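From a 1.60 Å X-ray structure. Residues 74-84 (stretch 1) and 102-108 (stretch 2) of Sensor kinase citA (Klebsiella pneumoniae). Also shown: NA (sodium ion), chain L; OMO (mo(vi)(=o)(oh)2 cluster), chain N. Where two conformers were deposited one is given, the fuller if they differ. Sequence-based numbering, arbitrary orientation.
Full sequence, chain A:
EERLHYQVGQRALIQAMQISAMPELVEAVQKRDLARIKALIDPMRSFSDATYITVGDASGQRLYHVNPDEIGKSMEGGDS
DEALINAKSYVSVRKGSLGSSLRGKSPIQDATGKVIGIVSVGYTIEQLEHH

Stretch 1, residues 74-84: SMEGGDSDEAL
Stretch 2, residues 102-108: LRGKSPI

Stretch 1 is a loop from Ser-74 to Ser-80 that turns into a helix at Asp-81; stretch 2 is extended β-strand throughout, with Arg-103, Lys-105 and Pro-107 directed toward the loop and helix. The contact buries 304 Å², and all its hydrogen bonds run between side chains.

The loop begins with Ser-74 (chi1 t), whose OG donates to Glu-76 OE2 at 2.6 Å. Met-75 (phi/psi -81/106; rotamer m, t, p) points toward the strand, bringing its CE to 4.2 Å from Lys-105 NZ. Gly-77 (-64/-24) donates from N to OM2 of the molybdenum cluster at 3.0 Å; a CB here would lie 2.0 Å from OR1 of the cluster. Gly-78 adopts phi/psi 86/3, where a CB would be jammed against the preceding carbonyl O.

Asp-79 (-113/24, chi1 p) is the electrostatic center, its carboxylate shared between two cations. OD1 accepts from Lys-105 NZ at 2.8 Å, and OD2 lies 2.9 Å from Arg-103 NH1 near the guanidinium plane; both pairs are salt bridges, although the arginine hydrogen bond is weak, with an angle of 129° at the hydrogen. The same Arg-103 NH1 donates to cluster OR1 at 2.9 Å with a better angle, 155°. Lys-105 (chi1 m, chi2 -125°, then t, t) reaches far enough for NZ to donate also to Ser-80 OG at 2.8 Å, Ser-80 being chi1 m.

The Ser-80 carbonyl O then accepts from Leu-84 N at 3.0 Å as the helix starts. Polar contacts give way to apolar packing at Ala-83 (-81/-45), whose CA lies 5.2 Å from that of Pro-107. Ala-83 CB sits 4.2 Å from Pro-107 CD, and Ala-83 O is 3.6 Å from Pro-107 CB. Ser-106 instead points away, its OG binding sodium at 2.4 Å.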

ATOM      1  N   SER A  74       3.876   2.756 -13.314  1.00 25.18           N
ATOM      2  CA  SER A  74       4.067   1.433 -12.706  1.00 25.49           C
ATOM      3  C   SER A  74       4.890   1.437 -11.428  1.00 24.46           C
ATOM      4  O   SER A  74       5.819   2.221 -11.289  1.00 24.98           O
ATOM      5  CB  SER A  74       4.754   0.511 -13.717  1.00 27.19           C
ATOM      6  OG  SER A  74       4.977  -0.787 -13.176  1.00 32.15           O
ATOM      7  N   MET A  75       4.536   0.543 -10.505  1.00 24.44           N
ATOM      8  CA  MET A  75       5.302   0.358  -9.256  1.00 23.68           C
ATOM      9  C   MET A  75       6.462  -0.527  -9.717  1.00 23.13           C
ATOM     10  O   MET A  75       6.272  -1.718  -9.967  1.00 24.60           O
ATOM     11  CB  MET A  75       4.427  -0.362  -8.220  1.00 21.87           C
ATOM     12  CG  MET A  75       3.309   0.552  -7.703  1.00 22.99           C
ATOM     13  SD  MET A  75       2.073  -0.327  -6.749  1.00 22.92           S
ATOM     14  CE  MET A  75       2.971  -0.551  -5.131  1.00 23.25           C
ATOM     15  N   GLU A  76       7.654   0.068  -9.827  1.00 22.28           N
ATOM     16  CA  GLU A  76       8.820  -0.646 -10.340  1.00 23.32           C
ATOM     17  C   GLU A  76       9.825  -1.067  -9.295  1.00 22.39           C
ATOM     18  O   GLU A  76      10.920  -1.534  -9.617  1.00 21.83           O
ATOM     19  CB  GLU A  76       9.509   0.241 -11.384  1.00 24.57           C
ATOM     20  CG  GLU A  76       8.675   0.412 -12.641  1.00 29.52           C
ATOM     21  CD  GLU A  76       8.602  -0.870 -13.442  1.00 31.99           C
ATOM     22  OE1 GLU A  76       9.673  -1.386 -13.831  1.00 35.90           O
ATOM     23  OE2 GLU A  76       7.489  -1.374 -13.693  1.00 34.90           O
ATOM     24  N   GLY A  77       9.453  -0.931  -8.023  1.00 21.01           N
ATOM     25  CA  GLY A  77      10.379  -1.287  -6.955  1.00 20.36           C
ATOM     26  C   GLY A  77      10.756  -2.746  -6.892  1.00 19.81           C
ATOM     27  O   GLY A  77      11.822  -3.085  -6.364  1.00 20.69           O
ATOM     28  N   GLY A  78       9.908  -3.620  -7.425  1.00 19.01           N
ATOM     29  CA  GLY A  78      10.220  -5.035  -7.397  1.00 19.71           C
ATOM     30  C   GLY A  78       9.821  -5.797  -6.152  1.00 18.93           C
ATOM     31  O   GLY A  78      10.092  -6.992  -6.050  1.00 21.22           O
ATOM     32  N   ASP A  79       9.161  -5.110  -5.212  1.00 18.33           N
ATOM     33  CA  ASP A  79       8.781  -5.796  -3.977  1.00 18.94           C
ATOM     34  C   ASP A  79       7.264  -5.940  -3.856  1.00 20.33           C
ATOM     35  O   ASP A  79       6.736  -6.111  -2.747  1.00 21.76           O
ATOM     36  CB  ASP A  79       9.366  -5.063  -2.752  1.00 17.52           C
ATOM     37  CG  ASP A  79       8.731  -3.663  -2.500  1.00 19.12           C
ATOM     38  OD1 ASP A  79       8.203  -3.024  -3.444  1.00 19.47           O
ATOM     39  OD2 ASP A  79       8.759  -3.202  -1.318  1.00 19.39           O
ATOM     40  N   SER A  80       6.572  -5.919  -4.988  1.00 19.75           N
ATOM     41  CA  SER A  80       5.118  -6.047  -4.963  1.00 20.46           C
ATOM     42  C   SER A  80       4.665  -7.390  -5.563  1.00 20.92           C
ATOM     43  O   SER A  80       3.496  -7.747  -5.465  1.00 20.00           O
ATOM     44  CB  SER A  80       4.455  -4.906  -5.757  1.00 22.51           C
ATOM     45  OG  SER A  80       4.746  -3.641  -5.181  1.00 22.17           O
ATOM     46  N   ASP A  81       5.606  -8.138  -6.149  1.00 20.63           N
ATOM     47  CA  ASP A  81       5.228  -9.388  -6.805  1.00 22.00           C
ATOM     48  C   ASP A  81       4.545 -10.412  -5.936  1.00 21.47           C
ATOM     49  O   ASP A  81       3.565 -11.044  -6.375  1.00 21.55           O
ATOM     50  CB  ASP A  81       6.462 -10.019  -7.448  1.00 25.32           C
ATOM     51  CG  ASP A  81       6.787  -9.387  -8.794  1.00 30.62           C
ATOM     52  OD1 ASP A  81       6.437  -8.193  -8.994  1.00 33.95           O
ATOM     53  OD2 ASP A  81       7.393 -10.080  -9.647  1.00 32.73           O
ATOM     54  N   GLU A  82       5.026 -10.571  -4.697  1.00 20.79           N
ATOM     55  CA  GLU A  82       4.423 -11.609  -3.874  1.00 20.28           C
ATOM     56  C   GLU A  82       2.962 -11.324  -3.534  1.00 20.02           C
ATOM     57  O   GLU A  82       2.175 -12.261  -3.373  1.00 20.98           O
ATOM     58  CB  GLU A  82       5.288 -11.894  -2.646  1.00 19.79           C
ATOM     59  CG  GLU A  82       6.690 -12.425  -3.095  1.00 22.38           C
ATOM     60  CD  GLU A  82       6.603 -13.584  -4.132  1.00 23.54           C
ATOM     61  OE1 GLU A  82       5.759 -14.514  -3.995  1.00 24.12           O
ATOM     62  OE2 GLU A  82       7.404 -13.573  -5.109  1.00 26.08           O
ATOM     63  N   ALA A  83       2.589 -10.050  -3.464  1.00 19.52           N
ATOM     64  CA  ALA A  83       1.195  -9.714  -3.199  1.00 20.24           C
ATOM     65  C   ALA A  83       0.389  -9.811  -4.506  1.00 20.54           C
ATOM     66  O   ALA A  83      -0.708 -10.381  -4.521  1.00 19.74           O
ATOM     67  CB  ALA A  83       1.089  -8.273  -2.647  1.00 21.31           C
ATOM     68  N   LEU A  84       0.928  -9.262  -5.587  1.00 21.09           N
ATOM     69  CA  LEU A  84       0.206  -9.236  -6.855  1.00 22.09           C
ATOM     70  C   LEU A  84       0.044 -10.578  -7.524  1.00 22.49           C
ATOM     71  O   LEU A  84      -1.010 -10.864  -8.137  1.00 23.69           O
ATOM     72  CB  LEU A  84       0.878  -8.264  -7.838  1.00 21.35           C
ATOM     73  CG  LEU A  84       0.688  -6.784  -7.475  1.00 22.07           C
ATOM     74  CD1 LEU A  84       1.565  -5.918  -8.357  1.00 22.95           C
ATOM     75  CD2 LEU A  84      -0.820  -6.397  -7.553  1.00 22.62           C
ATOM     76  N   LEU A 102       9.739   1.285   5.467  0.55 16.79           N
ATOM     77  CA  LEU A 102       9.224  -0.057   5.790  0.55 17.27           C
ATOM     78  C   LEU A 102       7.789  -0.033   5.250  0.55 17.28           C
ATOM     79  O   LEU A 102       7.044   0.901   5.575  0.55 18.65           O
ATOM     80  CB  LEU A 102       9.229  -0.234   7.313  0.55 18.93           C
ATOM     81  CG  LEU A 102       9.262  -1.654   7.886  0.55 18.17           C
ATOM     82  CD1 LEU A 102      10.461  -2.406   7.367  0.55 18.50           C
ATOM     83  CD2 LEU A 102       9.304  -1.576   9.398  0.55 16.97           C
ATOM     84  N   ARG A 103       7.390  -1.038   4.455  1.00 17.26           N
ATOM     85  CA  ARG A 103       6.067  -1.086   3.829  1.00 16.27           C
ATOM     86  C   ARG A 103       5.305  -2.282   4.314  1.00 17.83           C
ATOM     87  O   ARG A 103       5.902  -3.343   4.484  1.00 19.07           O
ATOM     88  CB  ARG A 103       6.162  -1.298   2.301  1.00 16.42           C
ATOM     89  CG  ARG A 103       6.956  -0.232   1.558  1.00 17.08           C
ATOM     90  CD  ARG A 103       8.473  -0.682   1.298  1.00 16.45           C
ATOM     91  NE  ARG A 103       9.006   0.464   0.568  1.00 16.49           N
ATOM     92  CZ  ARG A 103       8.917   0.623  -0.762  1.00 15.58           C
ATOM     93  NH1 ARG A 103       8.389  -0.330  -1.510  1.00 16.56           N
ATOM     94  NH2 ARG A 103       9.231   1.824  -1.310  1.00 16.59           N
ATOM     95  N   GLY A 104       4.022  -2.097   4.549  1.00 16.51           N
ATOM     96  CA  GLY A 104       3.171  -3.255   4.822  1.00 17.27           C
ATOM     97  C   GLY A 104       2.398  -3.367   3.497  1.00 17.29           C
ATOM     98  O   GLY A 104       1.816  -2.378   3.050  1.00 16.92           O
ATOM     99  N   LYS A 105       2.394  -4.555   2.875  1.00 16.48           N
ATOM    100  CA  LYS A 105       1.736  -4.767   1.585  1.00 16.71           C
ATOM    101  C   LYS A 105       0.713  -5.856   1.700  1.00 16.41           C
ATOM    102  O   LYS A 105       0.928  -6.827   2.418  1.00 16.74           O
ATOM    103  CB  LYS A 105       2.748  -5.208   0.545  1.00 18.78           C
ATOM    104  CG  LYS A 105       3.999  -4.278   0.427  1.00 21.13           C
ATOM    105  CD  LYS A 105       4.158  -3.817  -1.017  1.00 22.18           C
ATOM    106  CE  LYS A 105       5.496  -3.220  -1.228  1.00 22.78           C
ATOM    107  NZ  LYS A 105       5.544  -2.711  -2.624  1.00 22.85           N
ATOM    108  N   SER A 106      -0.419  -5.675   1.006  1.00 15.48           N
ATOM    109  CA  SER A 106      -1.454  -6.729   1.048  1.00 16.23           C
ATOM    110  C   SER A 106      -2.234  -6.604  -0.259  1.00 17.49           C
ATOM    111  O   SER A 106      -2.502  -5.488  -0.733  1.00 17.79           O
ATOM    112  CB  SER A 106      -2.398  -6.479   2.247  1.00 17.40           C
ATOM    113  OG  SER A 106      -3.321  -7.569   2.373  1.00 16.74           O
ATOM    114  N   PRO A 107      -2.664  -7.745  -0.838  1.00 16.91           N
ATOM    115  CA  PRO A 107      -3.412  -7.661  -2.100  1.00 18.15           C
ATOM    116  C   PRO A 107      -4.847  -7.218  -1.843  1.00 18.12           C
ATOM    117  O   PRO A 107      -5.380  -7.391  -0.730  1.00 18.21           O
ATOM    118  CB  PRO A 107      -3.419  -9.118  -2.604  1.00 18.59           C
ATOM    119  CG  PRO A 107      -3.384  -9.950  -1.324  1.00 19.45           C
ATOM    120  CD  PRO A 107      -2.422  -9.133  -0.416  1.00 18.23           C
ATOM    121  N   ILE A 108      -5.445  -6.576  -2.830  0.66 18.14           N
ATOM    122  CA  ILE A 108      -6.872  -6.225  -2.778  0.66 18.09           C
ATOM    123  C   ILE A 108      -7.454  -7.360  -3.645  0.66 19.53           C
ATOM    124  O   ILE A 108      -6.987  -7.577  -4.765  0.66 17.33           O
ATOM    125  CB  ILE A 108      -7.170  -4.893  -3.483  0.66 18.17           C
ATOM    126  CG1 ILE A 108      -6.297  -3.770  -2.916  0.66 16.76           C
ATOM    127  CG2 ILE A 108      -8.658  -4.574  -3.329  0.66 17.71           C
ATOM    128  CD1 ILE A 108      -6.455  -2.434  -3.675  0.66 13.68           C
TER
HETATM  129 NA    NA L1633      -5.566  -7.961   1.575  1.00 19.11          NA
HETATM  130  OM1 OMO N1631       9.013   2.506  -5.987  1.00 17.82           O
HETATM  131 MO   OMO N1631       7.826   1.364  -5.082  1.00 19.30          MO
HETATM  132  OR1 OMO N1631       8.947   0.348  -4.282  1.00 18.14           O
HETATM  133  OM2 OMO N1631       7.281   0.392  -6.424  1.00 18.58           O
HETATM  134  O   HOH W   1      -4.934 -10.359   1.968  1.00 22.98           O
HETATM  135  O   HOH W   2      -7.651  -9.032   0.757  1.00 24.93           O
HETATM  136  O   HOH W   3      -6.614  -8.000   3.704  1.00 20.21           O